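Local structure of LasR-specific antiactivator QslA domain-containing protein (Pseudomonas aeruginosa, 4NG2) at residues W47-A51 and M89-A93. The protein probably acts as an antiactivator of quorum sensing, binding the transcriptional regulator LasR and thereby restraining expression of the genes it switches on. Numbering follows the deposited sequence.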
ATOM      1  N   TRP E  47      -3.689   5.542  12.340  1.00 38.46           N
ATOM      2  CA  TRP E  47      -2.326   6.046  12.135  1.00 40.98           C
ATOM      3  C   TRP E  47      -1.482   5.742  13.360  1.00 44.18           C
ATOM      4  O   TRP E  47      -1.985   5.779  14.478  1.00 46.97           O
ATOM      5  CB  TRP E  47      -2.331   7.548  11.883  1.00 38.27           C
ATOM      6  CG  TRP E  47      -1.352   7.990  10.852  1.00 38.84           C
ATOM      7  CD1 TRP E  47      -0.116   8.550  11.065  1.00 36.91           C
ATOM      8  CD2 TRP E  47      -1.522   7.922   9.438  1.00 39.03           C
ATOM      9  NE1 TRP E  47       0.489   8.820   9.868  1.00 38.35           N
ATOM     10  CE2 TRP E  47      -0.355   8.452   8.851  1.00 37.70           C
ATOM     11  CE3 TRP E  47      -2.545   7.459   8.606  1.00 35.59           C
ATOM     12  CZ2 TRP E  47      -0.182   8.522   7.467  1.00 38.70           C
ATOM     13  CZ3 TRP E  47      -2.375   7.534   7.237  1.00 36.33           C
ATOM     14  CH2 TRP E  47      -1.208   8.061   6.679  1.00 34.53           C
ATOM     15  N   PRO E  48      -0.200   5.420  13.149  1.00 34.45           N
ATOM     16  CA  PRO E  48       0.684   5.013  14.243  1.00 36.52           C
ATOM     17  C   PRO E  48       0.904   6.112  15.269  1.00 33.98           C
ATOM     18  O   PRO E  48       1.302   5.812  16.396  1.00 42.10           O
ATOM     19  CB  PRO E  48       2.003   4.682  13.531  1.00 34.99           C
ATOM     20  CG  PRO E  48       1.578   4.301  12.137  1.00 35.27           C
ATOM     21  CD  PRO E  48       0.420   5.216  11.829  1.00 34.14           C
ATOM     22  N   VAL E  49       0.681   7.361  14.878  1.00 29.13           N
ATOM     23  CA  VAL E  49       0.799   8.464  15.808  1.00 36.18           C
ATOM     24  C   VAL E  49      -0.356   9.407  15.571  1.00 30.99           C
ATOM     25  O   VAL E  49      -0.962   9.374  14.500  1.00 32.21           O
ATOM     26  CB  VAL E  49       2.124   9.236  15.628  1.00 36.16           C
ATOM     27  CG1 VAL E  49       3.290   8.274  15.582  1.00 34.96           C
ATOM     28  CG2 VAL E  49       2.082  10.082  14.377  1.00 34.31           C
ATOM     29  N   PRO E  50      -0.669  10.253  16.570  1.00 46.80           N
ATOM     30  CA  PRO E  50      -1.718  11.250  16.339  1.00 39.79           C
ATOM     31  C   PRO E  50      -1.270  12.154  15.204  1.00 40.79           C
ATOM     32  O   PRO E  50      -0.131  12.625  15.210  1.00 39.80           O
ATOM     33  CB  PRO E  50      -1.782  12.020  17.668  1.00 42.28           C
ATOM     34  CG  PRO E  50      -0.458  11.788  18.324  1.00 41.24           C
ATOM     35  CD  PRO E  50      -0.017  10.416  17.886  1.00 42.23           C
ATOM     36  N   ALA E  51      -2.150  12.386  14.240  1.00 32.02           N
ATOM     37  CA  ALA E  51      -1.766  13.074  13.028  1.00 33.19           C
ATOM     38  C   ALA E  51      -2.916  13.777  12.320  1.00 33.59           C
ATOM     39  O   ALA E  51      -2.824  14.034  11.107  1.00 31.95           O
ATOM     40  CB  ALA E  51      -1.081  12.085  12.065  1.00 33.16           C
ATOM     41  N   MET E  89       6.256  10.621   9.414  1.00 40.43           N
ATOM     42  CA  MET E  89       4.904  10.192   9.745  1.00 42.88           C
ATOM     43  C   MET E  89       3.836  11.256   9.399  1.00 41.33           C
ATOM     44  O   MET E  89       2.707  10.935   9.014  1.00 41.71           O
ATOM     45  CB  MET E  89       4.830   9.787  11.219  1.00 43.83           C
ATOM     46  CG  MET E  89       3.852   8.680  11.483  1.00 54.06           C
ATOM     47  SD  MET E  89       4.585   7.053  11.346  1.00 53.18           S
ATOM     48  CE  MET E  89       5.376   6.950  12.930  1.00 41.83           C
ATOM     49  N   GLN E  90       4.185  12.528   9.512  1.00 38.28           N
ATOM     50  CA  GLN E  90       3.239  13.543   9.106  1.00 36.77           C
ATOM     51  C   GLN E  90       3.229  13.693   7.608  1.00 33.83           C
ATOM     52  O   GLN E  90       2.188  13.934   7.017  1.00 30.68           O
ATOM     53  CB  GLN E  90       3.571  14.876   9.746  1.00 37.60           C
ATOM     54  CG  GLN E  90       3.276  14.916  11.205  1.00 39.73           C
ATOM     55  CD  GLN E  90       3.652  16.255  11.767  1.00 51.69           C
ATOM     56  OE1 GLN E  90       4.836  16.524  12.027  1.00 54.04           O
ATOM     57  NE2 GLN E  90       2.650  17.136  11.926  1.00 49.48           N
ATOM     58  N   LYS E  91       4.395  13.572   6.988  1.00 30.65           N
ATOM     59  CA  LYS E  91       4.458  13.709   5.546  1.00 32.83           C
ATOM     60  C   LYS E  91       3.509  12.694   4.928  1.00 29.40           C
ATOM     61  O   LYS E  91       2.770  13.009   3.996  1.00 28.12           O
ATOM     62  CB  LYS E  91       5.883  13.512   5.016  1.00 32.32           C
ATOM     63  CG  LYS E  91       6.865  14.614   5.378  1.00 34.74           C
ATOM     64  CD  LYS E  91       8.304  14.226   4.971  1.00 27.20           C
ATOM     65  CE  LYS E  91       9.342  15.220   5.520  1.00 28.13           C
ATOM     66  NZ  LYS E  91       9.065  16.609   5.104  1.00 26.85           N
ATOM     67  N   THR E  92       3.506  11.473   5.443  1.00 34.70           N
ATOM     68  CA  THR E  92       2.700  10.457   4.793  1.00 39.43           C
ATOM     69  C   THR E  92       1.232  10.636   5.139  1.00 40.65           C
ATOM     70  O   THR E  92       0.373  10.235   4.374  1.00 37.46           O
ATOM     71  CB  THR E  92       3.195   9.010   5.066  1.00 38.86           C
ATOM     72  OG1 THR E  92       3.238   8.756   6.470  1.00 37.47           O
ATOM     73  CG2 THR E  92       4.573   8.820   4.503  1.00 36.11           C
ATOM     74  N   ALA E  93       0.937  11.247   6.282  1.00 29.95           N
ATOM     75  CA  ALA E  93      -0.449  11.552   6.609  1.00 30.39           C
ATOM     76  C   ALA E  93      -0.956  12.601   5.641  1.00 33.29           C
ATOM     77  O   ALA E  93      -2.090  12.529   5.163  1.00 32.73           O
ATOM     78  CB  ALA E  93      -0.580  12.029   8.037  1.00 30.02           C
TER
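M89 lays its flexible thioether across V49 and P48, a Met-aromatic contact with W47 completing the apolar centre where the loop between strand 43-46 and helix 52-66 meets the first turns of helix 88-107. An unbranched chain suits this place because it can fold: bends at chi2 (89°) and chi3 (80°) carry CE to 3.6 Å from V49 CG1, while SD stays beside the P48 ring. V49 uses both branches, CG2 resting 3.7 Å from M89 CG. The sulfur lies obliquely to the indole, SD being 5.5 Å from the centroid of the five-membered ring of W47. A93, small enough to let the helix come close, sets its CB 3.4 Å above the plane of the W47 ring near the rim, and A51, the N-cap residue of helix 52-66, brings its CB near that methyl. A chain of a different protein in the assembly packs on W47, V49 and T92, so this corner also contributes to the interface between the two proteins. At the polar edge, the buried indole needs an acceptor and finds a helical carbonyl: W47 NE1 donates to M89 O at 3.2 Å with an N-H...O angle of 149°, approaching from the face of the carbonyl plane opposite A93 N.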